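Local coordinates for peptidase C51 domain-containing protein (Streptococcus mutans, PDB 3L9A) that is of unknown function but, as a phage-associated CHAP-family protein, probably cleaves cell-wall peptides, and is represented here by the C-terminal domain of the whole protein, at the interface of chains A and B. Coordinates in Å, arbitrary orientation; residue numbers count along the deposited sequence, not the author numbering. Chains: chain A/B, uncharacterized protein.

Contact 1: the interface of chains A and B. Residues chain A 40, 42, 48, 52, 86-87; chain B 73, 76-77.
B:Glu76 and B:Ile77, in the last turn of helix 68-78, press against A:Gln48 and the A:Asn86-A:Val87 tail in this contact between two C-terminal domains of a CHAP-family protein, a worked example of a helix C-terminal end capped by a neighbouring chain. The A:Gln48 and B:Glu76 side chains meet at about a right angle, amide and carboxylate planes 70° apart. A:Gln48 NE2 reaches OE1 of B:Glu76 at 2.9 Å from above the carboxylate plane, while B:Arg73 NH1 takes the syn lone pair of the same oxygen at 2.8 Å in a salt bridge within chain B. A:Gln48 NE2 also bonds A:Asn86 OD1 at 3.0 Å, nearly straight (171° at H), which should steady both amides. A:Asn86 ND2 can thus meet the main-chain oxygen O of B:Glu76 at 2.9 Å, from above the carbonyl plane. A:Arg40 NH1 bonds that oxygen too, at 3.2 Å; its guanidinium, on an extended chain with CG anti to the backbone N (chi1 177°), lies over the face of A:Phe42. Methyl CG1 of A:Val87 touches the carboxylate carbon CD of B:Glu76 at 3.5 Å. B:Ile77 sends CD1 to A:Gln48 CG (3.7 Å), CG1 to the A:Phe42 ring edge and CG2 to A:Ile52.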
loop_
_atom_site.group_PDB
_atom_site.type_symbol
_atom_site.label_atom_id
_atom_site.label_comp_id
_atom_site.label_asym_id
_atom_site.label_seq_id
_atom_site.Cartn_x
_atom_site.Cartn_y
_atom_site.Cartn_z
ATOM N N ARG A 40 -8.797 -7.163 3.649
ATOM C CA ARG A 40 -8.995 -8.327 4.512
ATOM C C ARG A 40 -8.879 -7.948 5.979
ATOM O O ARG A 40 -7.927 -7.258 6.371
ATOM C CB ARG A 40 -7.958 -9.418 4.195
ATOM C CG ARG A 40 -8.053 -10.655 5.113
ATOM C CD ARG A 40 -7.023 -11.715 4.758
ATOM N NE ARG A 40 -7.024 -12.844 5.694
ATOM C CZ ARG A 40 -5.961 -13.292 6.363
ATOM N NH1 ARG A 40 -4.776 -12.709 6.242
ATOM N NH2 ARG A 40 -6.094 -14.335 7.179
ATOM N N PHE A 42 -9.265 -10.059 9.861
ATOM C CA PHE A 42 -9.496 -11.361 10.473
ATOM C C PHE A 42 -9.204 -11.335 11.961
ATOM O O PHE A 42 -8.512 -10.452 12.461
ATOM C CB PHE A 42 -8.743 -12.493 9.735
ATOM C CG PHE A 42 -7.270 -12.594 10.039
ATOM C CD1 PHE A 42 -6.786 -13.665 10.783
ATOM C CD2 PHE A 42 -6.362 -11.680 9.508
ATOM C CE1 PHE A 42 -5.424 -13.801 11.034
ATOM C CE2 PHE A 42 -4.992 -11.802 9.766
ATOM C CZ PHE A 42 -4.521 -12.869 10.522
ATOM N N GLN A 48 -0.473 -14.333 17.149
ATOM C CA GLN A 48 -0.487 -13.581 15.894
ATOM C C GLN A 48 -0.512 -12.068 16.132
ATOM O O GLN A 48 0.198 -11.318 15.465
ATOM C CB GLN A 48 -1.675 -13.993 15.040
ATOM C CG GLN A 48 -1.573 -15.395 14.456
ATOM C CD GLN A 48 -2.833 -15.769 13.697
ATOM O OE1 GLN A 48 -3.941 -15.482 14.148
ATOM N NE2 GLN A 48 -2.670 -16.392 12.537
ATOM N N ILE A 52 2.414 -9.548 14.793
ATOM C CA ILE A 52 2.141 -8.351 14.016
ATOM C C ILE A 52 2.877 -7.159 14.620
ATOM O O ILE A 52 3.445 -6.358 13.885
ATOM C CB ILE A 52 0.631 -8.099 13.915
ATOM C CG1 ILE A 52 -0.005 -9.146 12.996
ATOM C CG2 ILE A 52 0.339 -6.685 13.399
ATOM C CD1 ILE A 52 -1.495 -9.349 13.234
ATOM N N ASN A 86 -7.691 -18.060 11.446
ATOM C CA ASN A 86 -7.127 -18.937 10.423
ATOM C C ASN A 86 -6.162 -19.958 10.999
ATOM O O ASN A 86 -5.499 -20.666 10.247
ATOM C CB ASN A 86 -6.530 -18.140 9.249
ATOM C CG ASN A 86 -5.296 -17.346 9.627
ATOM O OD1 ASN A 86 -4.853 -17.326 10.774
ATOM N ND2 ASN A 86 -4.728 -16.679 8.632
ATOM N N VAL A 87 -6.110 -20.019 12.330
ATOM C CA VAL A 87 -5.388 -21.032 13.083
ATOM C C VAL A 87 -6.267 -21.374 14.292
ATOM O O VAL A 87 -7.227 -20.659 14.603
ATOM C CB VAL A 87 -4.003 -20.534 13.563
ATOM C CG1 VAL A 87 -3.076 -20.282 12.376
ATOM C CG2 VAL A 87 -4.123 -19.266 14.387
ATOM N N ARG B 73 3.931 -17.554 10.033
ATOM C CA ARG B 73 3.139 -16.418 10.497
ATOM C C ARG B 73 2.978 -15.370 9.398
ATOM O O ARG B 73 1.920 -14.772 9.267
ATOM C CB ARG B 73 3.764 -15.797 11.740
ATOM C CG ARG B 73 3.657 -16.619 13.000
ATOM C CD ARG B 73 2.249 -16.557 13.602
ATOM N NE ARG B 73 2.235 -17.267 14.879
ATOM C CZ ARG B 73 1.375 -18.221 15.227
ATOM N NH1 ARG B 73 0.389 -18.596 14.421
ATOM N NH2 ARG B 73 1.494 -18.785 16.423
ATOM N N GLU B 76 0.267 -16.611 7.224
ATOM C CA GLU B 76 -1.047 -16.494 7.867
ATOM C C GLU B 76 -1.588 -15.074 7.840
ATOM O O GLU B 76 -2.763 -14.843 7.528
ATOM C CB GLU B 76 -0.967 -16.925 9.334
ATOM C CG GLU B 76 -0.750 -18.402 9.544
ATOM C CD GLU B 76 -0.272 -18.734 10.944
ATOM O OE1 GLU B 76 -0.220 -17.837 11.811
ATOM O OE2 GLU B 76 0.066 -19.910 11.163
ATOM N N ILE B 77 -0.724 -14.130 8.205
ATOM C CA ILE B 77 -1.166 -12.769 8.438
ATOM C C ILE B 77 -1.209 -11.984 7.139
ATOM O O ILE B 77 -2.145 -11.218 6.922
ATOM C CB ILE B 77 -0.297 -12.026 9.503
ATOM C CG1 ILE B 77 -0.638 -12.478 10.929
ATOM C CG2 ILE B 77 -0.589 -10.537 9.484
ATOM C CD1 ILE B 77 -0.507 -13.914 11.188
#

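Contact 2: the interface of chains A and B. Residues chain A 51, 55; chain B 11, 62, 70, 73-74, 78.
A:Phe51 pushes its ring into chain B between B:Phe70 and B:Arg73, and the contact as a whole is apolar. Two interactions with flat faces dominate. In the first, the A:Phe51 ring comes in edge first at an inclined angle to B:Phe70: CE1 sits over the centre of one B:Phe70 face, 3.3 Å from its CZ. In the second, methylene CB of B:Arg73 lies over the centre of one A:Phe51 face as a CH-pi contact, 3.4 Å from CE1. The bend of the arginine chain at chi2 (-76°) carries its guanidinium away from this contact, so the residue meets the ring through its aliphatic base. A:Phe51 comes to this position with CG anti to its backbone N (chi1 178°), and B:Ile74 closes on its tip, CG1 to CZ at 3.6 Å, the two side chains crossing at about a right angle. Aliphatic packing makes up the rest. The branches of A:Val55 part: CG1 meets CG2 of B:Val62 at 3.6 Å and points tip to tip at CZ of B:Phe70 (3.9 Å), whereas CG2 slides past the B:Tyr78 ring, 3.8 Å from CE2. B:Phe11 turns a face toward CB of A:Val55, offset to the rim. In the fold, one side of A helix 46-55 rests against B helix 68-78, with B strands 11-15 and 61-63 lining the A:Val55 end.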
loop_
_atom_site.group_PDB
_atom_site.type_symbol
_atom_site.label_atom_id
_atom_site.label_comp_id
_atom_site.label_asym_id
_atom_site.label_seq_id
_atom_site.Cartn_x
_atom_site.Cartn_y
_atom_site.Cartn_z
ATOM N N PHE A 51 2.977 -11.182 17.047
ATOM C CA PHE A 51 3.807 -11.237 15.852
ATOM C C PHE A 51 3.658 -9.964 15.019
ATOM O O PHE A 51 4.651 -9.366 14.599
ATOM C CB PHE A 51 3.425 -12.460 15.018
ATOM C CG PHE A 51 4.202 -12.580 13.742
ATOM C CD1 PHE A 51 5.362 -13.338 13.696
ATOM C CD2 PHE A 51 3.795 -11.911 12.588
ATOM C CE1 PHE A 51 6.091 -13.444 12.511
ATOM C CE2 PHE A 51 4.532 -12.006 11.408
ATOM C CZ PHE A 51 5.678 -12.777 11.378
ATOM N N VAL A 55 6.596 -7.107 13.552
ATOM C CA VAL A 55 6.920 -6.715 12.188
ATOM C C VAL A 55 6.369 -5.331 11.837
ATOM O O VAL A 55 6.896 -4.689 10.928
ATOM C CB VAL A 55 6.563 -7.814 11.148
ATOM C CG1 VAL A 55 7.197 -9.153 11.530
ATOM C CG2 VAL A 55 5.073 -7.965 11.010
ATOM N N PHE B 11 9.446 -5.284 4.539
ATOM C CA PHE B 11 10.432 -5.516 5.595
ATOM C C PHE B 11 11.357 -6.647 5.200
ATOM O O PHE B 11 11.042 -7.430 4.298
ATOM C CB PHE B 11 9.769 -5.784 6.957
ATOM C CG PHE B 11 8.821 -6.972 6.987
ATOM C CD1 PHE B 11 9.274 -8.238 7.337
ATOM C CD2 PHE B 11 7.467 -6.807 6.733
ATOM C CE1 PHE B 11 8.394 -9.322 7.425
ATOM C CE2 PHE B 11 6.582 -7.898 6.799
ATOM C CZ PHE B 11 7.052 -9.145 7.156
ATOM N N VAL B 62 13.256 -7.007 10.650
ATOM C CA VAL B 62 12.402 -7.175 11.830
ATOM C C VAL B 62 12.693 -8.472 12.576
ATOM O O VAL B 62 12.295 -8.617 13.732
ATOM C CB VAL B 62 10.905 -7.102 11.477
ATOM C CG1 VAL B 62 10.558 -5.736 10.900
ATOM C CG2 VAL B 62 10.515 -8.209 10.515
ATOM N N PHE B 70 8.276 -18.714 11.898
ATOM C CA PHE B 70 8.151 -17.276 11.694
ATOM C C PHE B 70 7.631 -16.973 10.282
ATOM O O PHE B 70 6.728 -16.143 10.096
ATOM C CB PHE B 70 9.505 -16.604 11.948
ATOM C CG PHE B 70 9.403 -15.117 12.177
ATOM C CD1 PHE B 70 9.446 -14.222 11.117
ATOM C CD2 PHE B 70 9.247 -14.622 13.470
ATOM C CE1 PHE B 70 9.336 -12.840 11.345
ATOM C CE2 PHE B 70 9.140 -13.250 13.711
ATOM C CZ PHE B 70 9.178 -12.363 12.652
ATOM N N ARG B 73 3.931 -17.554 10.033
ATOM C CA ARG B 73 3.139 -16.418 10.497
ATOM C C ARG B 73 2.978 -15.370 9.398
ATOM O O ARG B 73 1.920 -14.772 9.267
ATOM C CB ARG B 73 3.764 -15.797 11.740
ATOM C CG ARG B 73 3.657 -16.619 13.000
ATOM C CD ARG B 73 2.249 -16.557 13.602
ATOM N NE ARG B 73 2.235 -17.267 14.879
ATOM C CZ ARG B 73 1.375 -18.221 15.227
ATOM N NH1 ARG B 73 0.389 -18.596 14.421
ATOM N NH2 ARG B 73 1.494 -18.785 16.423
ATOM N N ILE B 74 4.028 -15.136 8.617
ATOM C CA ILE B 74 3.939 -14.198 7.510
ATOM C C ILE B 74 2.875 -14.676 6.503
ATOM O O ILE B 74 2.078 -13.877 6.002
ATOM C CB ILE B 74 5.308 -13.972 6.838
ATOM C CG1 ILE B 74 6.293 -13.344 7.833
ATOM C CG2 ILE B 74 5.138 -13.097 5.596
ATOM C CD1 ILE B 74 7.712 -13.234 7.327
ATOM N N TYR B 78 -0.214 -12.173 6.276
ATOM C CA TYR B 78 -0.042 -11.352 5.083
ATOM C C TYR B 78 -0.281 -12.069 3.764
ATOM O O TYR B 78 -0.187 -11.436 2.714
ATOM C CB TYR B 78 1.324 -10.628 5.102
ATOM C CG TYR B 78 1.500 -9.757 6.328
ATOM C CD1 TYR B 78 0.716 -8.609 6.502
ATOM C CD2 TYR B 78 2.431 -10.072 7.315
ATOM C CE1 TYR B 78 0.846 -7.808 7.632
ATOM C CE2 TYR B 78 2.573 -9.272 8.448
ATOM C CZ TYR B 78 1.772 -8.143 8.597
ATOM O OH TYR B 78 1.920 -7.368 9.723
#

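Contact 3: the interface of chains A and B. Residues chain A 10, 33, 37-38, 52, 55-56; chain B 8, 77-78.
A:Asp10 and A:Gln38 make direct hydrogen bonds to main-chain atoms of chain B. The backbone N of B:Met8, a selenomethionine, donates to A:Asp10 OD2 at 3.0 Å, approaching from well above the carboxylate plane. A:Gln38 NE2, on a chain extended beyond CG, donates to O of B:Tyr78, the final carbonyl of helix 68-78, at 2.8 Å. Three waters bridge the chains as well. Water 1 lies at the edge of the B:Tyr78 ring, 2.7 Å from the phenol OH, and also bonds A:Asp10 OD2 at 2.7 Å. Further bonds tie it to the imidazole NE2 of A:His33 (2.8 Å) and the amide ND2 of A:Asn56 (2.9 Å), so side chains of both chains meet on it. Water 2 links A:Thr37 OG1 to B:Met8 N, and water 3 links A:Gln38 OE1 to B:Ile77 O. The bent B:Met8 chain (chi2 60°) runs alongside A:Asn56 in the opposite direction, its SE in van der Waals contact with the amide carbon CG at 3.3 Å. Within chain B, CG2 of B:Ile77 covers the centre of one B:Tyr78 face and would help fix that ring's rotation. The site secures the first modelled residue of chain B and its helix end against chain A, and may help hold the two copies together.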
loop_
_atom_site.group_PDB
_atom_site.type_symbol
_atom_site.label_atom_id
_atom_site.label_comp_id
_atom_site.label_asym_id
_atom_site.label_seq_id
_atom_site.Cartn_x
_atom_site.Cartn_y
_atom_site.Cartn_z
ATOM N N ASP A 10 -2.309 -0.844 7.934
ATOM C CA ASP A 10 -3.049 -1.824 8.712
ATOM C C ASP A 10 -3.355 -1.253 10.105
ATOM O O ASP A 10 -2.630 -0.390 10.606
ATOM C CB ASP A 10 -2.220 -3.096 8.865
ATOM C CG ASP A 10 -1.908 -3.783 7.544
ATOM O OD1 ASP A 10 -2.601 -3.541 6.526
ATOM O OD2 ASP A 10 -0.961 -4.600 7.543
ATOM N N HIS A 33 -7.356 -7.860 13.037
ATOM C CA HIS A 33 -6.345 -7.207 12.222
ATOM C C HIS A 33 -7.005 -6.777 10.924
ATOM O O HIS A 33 -7.561 -7.612 10.202
ATOM C CB HIS A 33 -5.199 -8.162 11.911
ATOM C CG HIS A 33 -4.096 -7.525 11.128
ATOM N ND1 HIS A 33 -3.943 -7.703 9.769
ATOM C CD2 HIS A 33 -3.111 -6.674 11.511
ATOM C CE1 HIS A 33 -2.890 -7.011 9.357
ATOM N NE2 HIS A 33 -2.359 -6.389 10.396
ATOM N N THR A 37 -5.208 -2.457 2.470
ATOM C CA THR A 37 -4.525 -2.740 1.219
ATOM C C THR A 37 -4.872 -4.134 0.696
ATOM O O THR A 37 -5.089 -4.319 -0.515
ATOM C CB THR A 37 -3.001 -2.502 1.293
ATOM O OG1 THR A 37 -2.424 -3.195 2.414
ATOM C CG2 THR A 37 -2.706 -1.007 1.382
ATOM N N GLN A 38 -4.993 -5.106 1.595
ATOM C CA GLN A 38 -5.370 -6.462 1.195
ATOM C C GLN A 38 -6.882 -6.699 1.211
ATOM O O GLN A 38 -7.337 -7.812 0.946
ATOM C CB GLN A 38 -4.664 -7.476 2.091
ATOM C CG GLN A 38 -3.139 -7.392 2.005
ATOM C CD GLN A 38 -2.450 -8.632 2.551
ATOM O OE1 GLN A 38 -3.044 -9.410 3.304
ATOM N NE2 GLN A 38 -1.201 -8.831 2.165
ATOM N N ILE A 52 2.414 -9.548 14.793
ATOM C CA ILE A 52 2.141 -8.351 14.016
ATOM C C ILE A 52 2.877 -7.159 14.620
ATOM O O ILE A 52 3.445 -6.358 13.885
ATOM C CB ILE A 52 0.631 -8.099 13.915
ATOM C CG1 ILE A 52 -0.005 -9.146 12.996
ATOM C CG2 ILE A 52 0.339 -6.685 13.399
ATOM C CD1 ILE A 52 -1.495 -9.349 13.234
ATOM N N VAL A 55 6.596 -7.107 13.552
ATOM C CA VAL A 55 6.920 -6.715 12.188
ATOM C C VAL A 55 6.369 -5.331 11.837
ATOM O O VAL A 55 6.896 -4.689 10.928
ATOM C CB VAL A 55 6.563 -7.814 11.148
ATOM C CG1 VAL A 55 7.197 -9.153 11.530
ATOM C CG2 VAL A 55 5.073 -7.965 11.010
ATOM N N ASN A 56 5.353 -4.875 12.578
ATOM C CA ASN A 56 4.698 -3.602 12.332
ATOM C C ASN A 56 4.530 -2.897 13.664
ATOM O O ASN A 56 3.423 -2.777 14.200
ATOM C CB ASN A 56 3.328 -3.891 11.712
ATOM C CG ASN A 56 2.593 -2.638 11.269
ATOM O OD1 ASN A 56 3.078 -1.509 11.414
ATOM N ND2 ASN A 56 1.408 -2.831 10.714
HETATM N N MSE B 8 0.705 -3.347 5.365
HETATM C CA MSE B 8 2.039 -3.300 6.023
HETATM C C MSE B 8 3.137 -2.944 5.022
HETATM O O MSE B 8 3.157 -3.476 3.911
HETATM C CB MSE B 8 2.338 -4.639 6.706
HETATM C CG MSE B 8 3.771 -4.817 7.207
HETATM SE SE MSE B 8 4.300 -3.469 8.521
HETATM C CE MSE B 8 6.214 -3.723 8.395
ATOM N N ILE B 77 -0.724 -14.130 8.205
ATOM C CA ILE B 77 -1.166 -12.769 8.438
ATOM C C ILE B 77 -1.209 -11.984 7.139
ATOM O O ILE B 77 -2.145 -11.218 6.922
ATOM C CB ILE B 77 -0.297 -12.026 9.503
ATOM C CG1 ILE B 77 -0.638 -12.478 10.929
ATOM C CG2 ILE B 77 -0.589 -10.537 9.484
ATOM C CD1 ILE B 77 -0.507 -13.914 11.188
ATOM N N TYR B 78 -0.214 -12.173 6.276
ATOM C CA TYR B 78 -0.042 -11.352 5.083
ATOM C C TYR B 78 -0.281 -12.069 3.764
ATOM O O TYR B 78 -0.187 -11.436 2.714
ATOM C CB TYR B 78 1.324 -10.628 5.102
ATOM C CG TYR B 78 1.500 -9.757 6.328
ATOM C CD1 TYR B 78 0.716 -8.609 6.502
ATOM C CD2 TYR B 78 2.431 -10.072 7.315
ATOM C CE1 TYR B 78 0.846 -7.808 7.632
ATOM C CE2 TYR B 78 2.573 -9.272 8.448
ATOM C CZ TYR B 78 1.772 -8.143 8.597
ATOM O OH TYR B 78 1.920 -7.368 9.723
HETATM O O HOH W 1 0.176 -5.328 9.894
HETATM O O HOH W 2 -0.497 -4.869 2.970
HETATM O O HOH W 3 -3.099 -8.658 6.266
#

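The C-alpha centres of contacts 1 and 2 lie about 10 Å apart, of contacts 1 and 3 about 9 Å, and of contacts 2 and 3 about 8 Å, so the three are patches of one interface. B:Arg73 belongs to contacts 1 and 2, A:Ile52 and B:Ile77 to contacts 1 and 3, A:Val55 and B:Tyr78 to contacts 2 and 3. Helices A 46-55 and B 68-78 run through all three; contact 2 is apolar, while contacts 1 and 3 add hydrogen bonds. The copies do not form an exact two-fold, and the structure alone does not show whether the A-B pairing or the four-copy assembly forms in solution.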